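PDB 5XOM: glycosaminoglycan xylosylkinase from Hydra vulgaris, which probably phosphorylates xylose in the linker that joins glycosaminoglycan chains to proteoglycan cores, as a member of the Fam20 family of secretory-pathway kinases. Local coordinates for residues V220-P226 against H279-E285; W227-Y231 against A276-H280. All coordinates share one frame. Numbering follows the deposited sequence.

Contact 1 (V220-P226 against H279-E285); sequences VLKLPHP and HHYEYIE
Two short extended segments run antiparallel, the axes of strands 221-224 and 280-285 approaching to 4.6 Å with their directions 150° apart. Leu221 faces Tyr283 and Leu223 faces Tyr281 in hydrogen-bonded pairs; Lys222-Glu282 and Pro224-His280 are non-hydrogen-bonded, with CA-CA distances of 4.4 and 4.2 Å. Reciprocal bonds fix the register: Leu221 N to Tyr283 O 3.0 Å, Tyr283 N to Leu221 O 2.9 Å, Leu223 N to Tyr281 O 3.0 Å and Tyr281 N to Leu223 O 2.9 Å. Beyond Pro224, His225 N still donates to His279 O at 2.8 Å. Tyr281 and Tyr283, both chi1 p, bring their rings over the partner strand on the face they share with Leu221 and Leu223 (both m, t). Leu223 meets both rings, its CD1 lying 3.5 Å from Tyr281 OH and 3.8 Å from Tyr283 CE1. Leu221 CB makes a CH-pi contact over the Tyr283 ring, 4.0 Å from the centroid. Tyr281 also points its edge at the His225 ring in an offset edge-to-face pair, centroids 5.9 Å apart and planes at 84°. On the other face, Lys222 NZ and Glu282 OE1 form a long salt bridge of 3.6 Å. Pro224 CA lies over the His280 ring, 4.0 Å from its centroid. This is an antiparallel beta pairing in which strand 221-224 edges a three-stranded sheet; strand 280-286 is central, with 289-292 beyond it. Helix 259-273 packs beneath the tyrosine face, Leu263 touching Tyr281 and His225, while Arg259 makes a cation-pi contact with Tyr283 and, with Tyr254, hydrogen-bonds Tyr281 OH.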
loop_
_atom_site.group_PDB
_atom_site.type_symbol
_atom_site.label_atom_id
_atom_site.label_comp_id
_atom_site.label_asym_id
_atom_site.label_seq_id
_atom_site.Cartn_x
_atom_site.Cartn_y
_atom_site.Cartn_z
ATOM N N VAL A 220 10.774 -3.038 -22.786
ATOM C CA VAL A 220 10.198 -4.366 -22.944
ATOM C C VAL A 220 10.901 -5.068 -24.097
ATOM O O VAL A 220 11.069 -4.487 -25.175
ATOM C CB VAL A 220 8.680 -4.279 -23.184
ATOM C CG1 VAL A 220 8.141 -5.608 -23.628
ATOM C CG2 VAL A 220 7.979 -3.825 -21.913
ATOM N N LEU A 221 11.319 -6.310 -23.867
ATOM C CA LEU A 221 11.926 -7.147 -24.893
ATOM C C LEU A 221 10.989 -8.296 -25.241
ATOM O O LEU A 221 10.289 -8.824 -24.373
ATOM C CB LEU A 221 13.283 -7.690 -24.436
ATOM C CG LEU A 221 14.391 -6.642 -24.294
ATOM C CD1 LEU A 221 15.628 -7.255 -23.664
ATOM C CD2 LEU A 221 14.724 -6.029 -25.656
ATOM N N LYS A 222 10.981 -8.678 -26.515
ATOM C CA LYS A 222 10.060 -9.676 -27.037
ATOM C C LYS A 222 10.827 -10.857 -27.617
ATOM O O LYS A 222 11.806 -10.674 -28.345
ATOM C CB LYS A 222 9.158 -9.060 -28.106
ATOM C CG LYS A 222 8.152 -10.016 -28.712
ATOM C CD LYS A 222 7.624 -9.471 -30.028
ATOM C CE LYS A 222 7.004 -8.094 -29.842
ATOM N NZ LYS A 222 5.599 -8.166 -29.354
ATOM N N LEU A 223 10.369 -12.066 -27.299
ATOM C CA LEU A 223 10.897 -13.311 -27.837
ATOM C C LEU A 223 9.751 -14.215 -28.263
ATOM O O LEU A 223 8.641 -14.106 -27.733
ATOM C CB LEU A 223 11.773 -14.051 -26.812
ATOM C CG LEU A 223 13.120 -13.418 -26.460
ATOM C CD1 LEU A 223 13.821 -14.201 -25.352
ATOM C CD2 LEU A 223 13.996 -13.350 -27.702
ATOM N N PRO A 224 9.987 -15.106 -29.227
ATOM C CA PRO A 224 8.944 -16.070 -29.603
ATOM C C PRO A 224 8.665 -17.053 -28.474
ATOM O O PRO A 224 9.579 -17.514 -27.787
ATOM C CB PRO A 224 9.535 -16.779 -30.831
ATOM C CG PRO A 224 11.004 -16.542 -30.745
ATOM C CD PRO A 224 11.172 -15.202 -30.098
ATOM N N HIS A 225 7.388 -17.379 -28.297
ATOM C CA HIS A 225 6.984 -18.333 -27.269
ATOM C C HIS A 225 7.301 -19.751 -27.735
ATOM O O HIS A 225 6.887 -20.140 -28.832
ATOM C CB HIS A 225 5.491 -18.209 -26.983
ATOM C CG HIS A 225 5.080 -18.745 -25.646
ATOM N ND1 HIS A 225 5.213 -20.073 -25.305
ATOM C CD2 HIS A 225 4.501 -18.139 -24.582
ATOM C CE1 HIS A 225 4.760 -20.258 -24.078
ATOM N NE2 HIS A 225 4.319 -19.101 -23.617
ATOM N N PRO A 226 8.052 -20.538 -26.954
ATOM C CA PRO A 226 8.353 -21.919 -27.368
ATOM C C PRO A 226 7.110 -22.743 -27.674
ATOM O O PRO A 226 7.185 -23.721 -28.423
ATOM C CB PRO A 226 9.120 -22.485 -26.166
ATOM C CG PRO A 226 9.763 -21.293 -25.542
ATOM C CD PRO A 226 8.778 -20.158 -25.729
ATOM N N HIS A 279 1.742 -15.785 -29.012
ATOM C CA HIS A 279 2.766 -16.444 -29.818
ATOM C C HIS A 279 4.149 -15.847 -29.585
ATOM O O HIS A 279 5.156 -16.554 -29.715
ATOM C CB HIS A 279 2.392 -16.378 -31.304
ATOM C CG HIS A 279 1.998 -15.012 -31.775
ATOM N ND1 HIS A 279 2.911 -13.998 -31.970
ATOM C CD2 HIS A 279 0.787 -14.495 -32.096
ATOM C CE1 HIS A 279 2.279 -12.913 -32.385
ATOM N NE2 HIS A 279 0.989 -13.188 -32.470
ATOM N N HIS A 280 4.218 -14.564 -29.239
ATOM C CA HIS A 280 5.430 -13.933 -28.735
ATOM C C HIS A 280 5.147 -13.395 -27.342
ATOM O O HIS A 280 4.089 -12.806 -27.105
ATOM C CB HIS A 280 5.898 -12.783 -29.639
ATOM C CG HIS A 280 6.497 -13.231 -30.933
ATOM N ND1 HIS A 280 5.753 -13.808 -31.939
ATOM C CD2 HIS A 280 7.771 -13.181 -31.388
ATOM C CE1 HIS A 280 6.542 -14.097 -32.957
ATOM N NE2 HIS A 280 7.773 -13.728 -32.648
ATOM N N TYR A 281 6.079 -13.596 -26.418
ATOM C CA TYR A 281 5.934 -13.045 -25.081
ATOM C C TYR A 281 6.889 -11.874 -24.897
ATOM O O TYR A 281 7.851 -11.698 -25.649
ATOM C CB TYR A 281 6.157 -14.117 -24.004
ATOM C CG TYR A 281 7.572 -14.649 -23.894
ATOM C CD1 TYR A 281 8.497 -14.046 -23.049
ATOM C CD2 TYR A 281 7.976 -15.763 -24.617
ATOM C CE1 TYR A 281 9.783 -14.529 -22.931
ATOM C CE2 TYR A 281 9.266 -16.258 -24.507
ATOM C CZ TYR A 281 10.165 -15.635 -23.660
ATOM O OH TYR A 281 11.451 -16.113 -23.540
ATOM N N GLU A 282 6.596 -11.058 -23.890
ATOM C CA GLU A 282 7.357 -9.851 -23.608
ATOM C C GLU A 282 7.758 -9.839 -22.139
ATOM O O GLU A 282 7.031 -10.346 -21.279
ATOM C CB GLU A 282 6.543 -8.599 -23.961
ATOM C CG GLU A 282 6.322 -8.422 -25.460
ATOM C CD GLU A 282 5.297 -7.351 -25.795
ATOM O OE1 GLU A 282 5.699 -6.274 -26.286
ATOM O OE2 GLU A 282 4.087 -7.583 -25.573
ATOM N N TYR A 283 8.922 -9.253 -21.858
ATOM C CA TYR A 283 9.457 -9.276 -20.505
ATOM C C TYR A 283 10.232 -7.997 -20.219
ATOM O O TYR A 283 10.718 -7.329 -21.135
ATOM C CB TYR A 283 10.343 -10.509 -20.277
ATOM C CG TYR A 283 11.600 -10.589 -21.121
ATOM C CD1 TYR A 283 11.571 -11.139 -22.400
ATOM C CD2 TYR A 283 12.822 -10.160 -20.622
ATOM C CE1 TYR A 283 12.731 -11.232 -23.168
ATOM C CE2 TYR A 283 13.988 -10.252 -21.380
ATOM C CZ TYR A 283 13.934 -10.787 -22.650
ATOM O OH TYR A 283 15.088 -10.873 -23.398
ATOM N N ILE A 284 10.308 -7.648 -18.934
ATOM C CA ILE A 284 11.151 -6.562 -18.459
ATOM C C ILE A 284 12.395 -7.178 -17.835
ATOM O O ILE A 284 12.425 -8.362 -17.489
ATOM C CB ILE A 284 10.421 -5.643 -17.447
ATOM C CG1 ILE A 284 9.927 -6.451 -16.244
ATOM C CG2 ILE A 284 9.272 -4.902 -18.128
ATOM C CD1 ILE A 284 9.325 -5.599 -15.126
ATOM N N GLU A 285 13.443 -6.371 -17.690
ATOM C CA GLU A 285 14.711 -6.903 -17.204
ATOM C C GLU A 285 15.587 -5.764 -16.702
ATOM O O GLU A 285 15.631 -4.690 -17.307
ATOM C CB GLU A 285 15.422 -7.696 -18.308
ATOM C CG GLU A 285 16.701 -8.393 -17.861
ATOM C CD GLU A 285 17.243 -9.322 -18.932
ATOM O OE1 GLU A 285 17.624 -8.819 -20.001
ATOM O OE2 GLU A 285 17.289 -10.550 -18.710
#

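Contact 2 (W227-Y231 against A276-H280); sequences WRRTY and ADRHH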
loop_
_atom_site.group_PDB
_atom_site.type_symbol
_atom_site.label_atom_id
_atom_site.label_comp_id
_atom_site.label_asym_id
_atom_site.label_seq_id
_atom_site.Cartn_x
_atom_site.Cartn_y
_atom_site.Cartn_z
ATOM N N TRP A 227 5.963 -22.367 -27.104
ATOM C CA TRP A 227 4.720 -23.098 -27.316
ATOM C C TRP A 227 3.763 -22.368 -28.252
ATOM O O TRP A 227 2.559 -22.641 -28.239
ATOM C CB TRP A 227 4.048 -23.389 -25.974
ATOM C CG TRP A 227 4.690 -24.537 -25.248
ATOM C CD1 TRP A 227 4.333 -25.851 -25.326
ATOM C CD2 TRP A 227 5.804 -24.477 -24.346
ATOM N NE1 TRP A 227 5.153 -26.614 -24.529
ATOM C CE2 TRP A 227 6.063 -25.795 -23.915
ATOM C CE3 TRP A 227 6.604 -23.439 -23.858
ATOM C CZ2 TRP A 227 7.087 -26.102 -23.020
ATOM C CZ3 TRP A 227 7.620 -23.745 -22.968
ATOM C CH2 TRP A 227 7.854 -25.066 -22.559
ATOM N N ARG A 228 4.277 -21.459 -29.078
ATOM C CA ARG A 228 3.438 -20.745 -30.029
ATOM C C ARG A 228 2.825 -21.701 -31.049
ATOM O O ARG A 228 3.333 -22.797 -31.307
ATOM C CB ARG A 228 4.245 -19.663 -30.748
ATOM C CG ARG A 228 5.360 -20.184 -31.647
ATOM C CD ARG A 228 6.273 -19.039 -32.060
ATOM N NE ARG A 228 7.348 -19.463 -32.955
ATOM C CZ ARG A 228 8.489 -20.013 -32.547
ATOM N NH1 ARG A 228 8.709 -20.219 -31.254
ATOM N NH2 ARG A 228 9.413 -20.364 -33.434
ATOM N N ARG A 229 1.715 -21.266 -31.633
ATOM C CA ARG A 229 1.010 -22.038 -32.638
ATOM C C ARG A 229 1.595 -21.769 -34.019
ATOM O O ARG A 229 2.418 -20.870 -34.216
ATOM C CB ARG A 229 -0.484 -21.711 -32.610
ATOM C CG ARG A 229 -1.100 -22.010 -31.272
ATOM C CD ARG A 229 -2.460 -21.373 -31.076
ATOM N NE ARG A 229 -2.884 -21.604 -29.701
ATOM C CZ ARG A 229 -3.460 -22.725 -29.283
ATOM N NH1 ARG A 229 -3.692 -23.710 -30.138
ATOM N NH2 ARG A 229 -3.803 -22.862 -28.010
ATOM N N THR A 230 1.158 -22.571 -34.989
ATOM C CA THR A 230 1.703 -22.471 -36.337
ATOM C C THR A 230 1.016 -21.389 -37.159
ATOM O O THR A 230 1.631 -20.832 -38.075
ATOM C CB THR A 230 1.572 -23.812 -37.052
ATOM O OG1 THR A 230 0.206 -24.239 -36.992
ATOM C CG2 THR A 230 2.447 -24.853 -36.378
ATOM N N TYR A 231 -0.250 -21.093 -36.854
ATOM C CA TYR A 231 -1.046 -20.134 -37.623
ATOM C C TYR A 231 -1.151 -20.584 -39.078
ATOM O O TYR A 231 -1.060 -19.792 -40.019
ATOM C CB TYR A 231 -0.491 -18.715 -37.481
ATOM C CG TYR A 231 -0.624 -18.245 -36.050
ATOM C CD1 TYR A 231 -1.823 -17.724 -35.578
ATOM C CD2 TYR A 231 0.425 -18.393 -35.151
ATOM C CE1 TYR A 231 -1.958 -17.323 -34.261
ATOM C CE2 TYR A 231 0.300 -17.998 -33.834
ATOM C CZ TYR A 231 -0.896 -17.463 -33.394
ATOM O OH TYR A 231 -1.031 -17.068 -32.085
ATOM N N ALA A 276 -5.381 -17.772 -26.403
ATOM C CA ALA A 276 -4.578 -18.743 -27.126
ATOM C C ALA A 276 -3.607 -18.083 -28.090
ATOM O O ALA A 276 -3.086 -18.754 -28.983
ATOM C CB ALA A 276 -5.478 -19.719 -27.875
ATOM N N ASP A 277 -3.338 -16.786 -27.923
ATOM C CA ASP A 277 -2.691 -15.999 -28.964
ATOM C C ASP A 277 -1.403 -15.330 -28.485
ATOM O O ASP A 277 -0.930 -14.385 -29.123
ATOM C CB ASP A 277 -3.681 -14.944 -29.469
ATOM C CG ASP A 277 -3.299 -14.363 -30.820
ATOM O OD1 ASP A 277 -3.048 -15.144 -31.764
ATOM O OD2 ASP A 277 -3.259 -13.119 -30.940
ATOM N N ARG A 278 -0.781 -15.834 -27.419
ATOM C CA ARG A 278 0.508 -15.292 -26.989
ATOM C C ARG A 278 1.643 -16.036 -27.703
ATOM O O ARG A 278 2.409 -16.799 -27.115
ATOM C CB ARG A 278 0.640 -15.356 -25.471
ATOM C CG ARG A 278 1.663 -14.361 -24.920
ATOM C CD ARG A 278 1.722 -14.359 -23.397
ATOM N NE ARG A 278 0.422 -14.091 -22.784
ATOM C CZ ARG A 278 -0.053 -12.875 -22.532
ATOM N NH1 ARG A 278 0.661 -11.804 -22.846
ATOM N NH2 ARG A 278 -1.244 -12.729 -21.965
ATOM N N HIS A 279 1.742 -15.785 -29.012
ATOM C CA HIS A 279 2.766 -16.444 -29.818
ATOM C C HIS A 279 4.149 -15.847 -29.585
ATOM O O HIS A 279 5.156 -16.554 -29.715
ATOM C CB HIS A 279 2.392 -16.378 -31.304
ATOM C CG HIS A 279 1.998 -15.012 -31.775
ATOM N ND1 HIS A 279 2.911 -13.998 -31.970
ATOM C CD2 HIS A 279 0.787 -14.495 -32.096
ATOM C CE1 HIS A 279 2.279 -12.913 -32.385
ATOM N NE2 HIS A 279 0.989 -13.188 -32.470
ATOM N N HIS A 280 4.218 -14.564 -29.239
ATOM C CA HIS A 280 5.430 -13.933 -28.735
ATOM C C HIS A 280 5.147 -13.395 -27.342
ATOM O O HIS A 280 4.089 -12.806 -27.105
ATOM C CB HIS A 280 5.898 -12.783 -29.639
ATOM C CG HIS A 280 6.497 -13.231 -30.933
ATOM N ND1 HIS A 280 5.753 -13.808 -31.939
ATOM C CD2 HIS A 280 7.771 -13.181 -31.388
ATOM C CE1 HIS A 280 6.542 -14.097 -32.957
ATOM N NE2 HIS A 280 7.773 -13.728 -32.648
HETATM O O HOH W 1 -1.487 -21.097 -26.997
#
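Neither segment is regular helix or strand apart from His280, where a strand begins, and their touching parts run nearly at right angles, 99° apart from end to end. They come closest at Arg228 and His279, whose CA atoms are 4.4 Å apart. Segment 227-231 ends at Tyr231 with left-handed backbone angles (59°/40°), while 276-280 bends through an inverse gamma turn centred on Arg278, closed by a weak bond of 3.0 Å from His279 N to Asp277 O. Arg228 packs its CB 3.8 Å from His279 CB and 3.4 Å from His279 O, but its guanidinium leads away, NH1 bonding to His225 O. Arg229 reaches the far end: its NE donates to Ala276 O at 2.9 Å, and a water weakly bound to Arg229 NH2 (3.1 Å) weakly reaches Ala276 O (3.5 Å). Arg229 NH2 also bonds to Ser310 OG. Tyr231 lies across the turn, its OH donating to Asp277 OD1 at 2.8 Å and standing 3.2 Å from His279 CD2; the two rings are 5.3 Å apart at their centroids, with planes at 90°. Asp277 OD2 is held separately by Lys299 in a salt bridge. His279 ND1 and His280 ND1 share a hydrogen bond of 2.8 Å, with the two ring planes steeply inclined to each other. The Asp277-Arg278-His279-His280 sequence, following helix 259-273, matches the motif that forms the catalytic loop in Fam20 kinases, so this turn is probably the catalytic loop here, with Tyr231 and Arg229 bracing it from the neighbouring loop.

Contacts 1 and 2 are consecutive parts of one interface, their centres 12 Å apart: segment 220-226 runs directly into 227-231, and 276-280 into the strand of 279-285. They meet at His279 and His280, which belong to both, and at His225, whose CB packs 3.4 Å from Arg278 O. The antiparallel pairing of contact 1 thus gives way to crossing loops in contact 2. The end bearing Asp277 probably belongs to the kinase active site, although no nucleotide or metal is bound here. Towards the other end, the Glu285 side chain is about 9 Å from an N-acetylglucosamine of a glycan attached to the protein itself, which marks surface and no binding pocket.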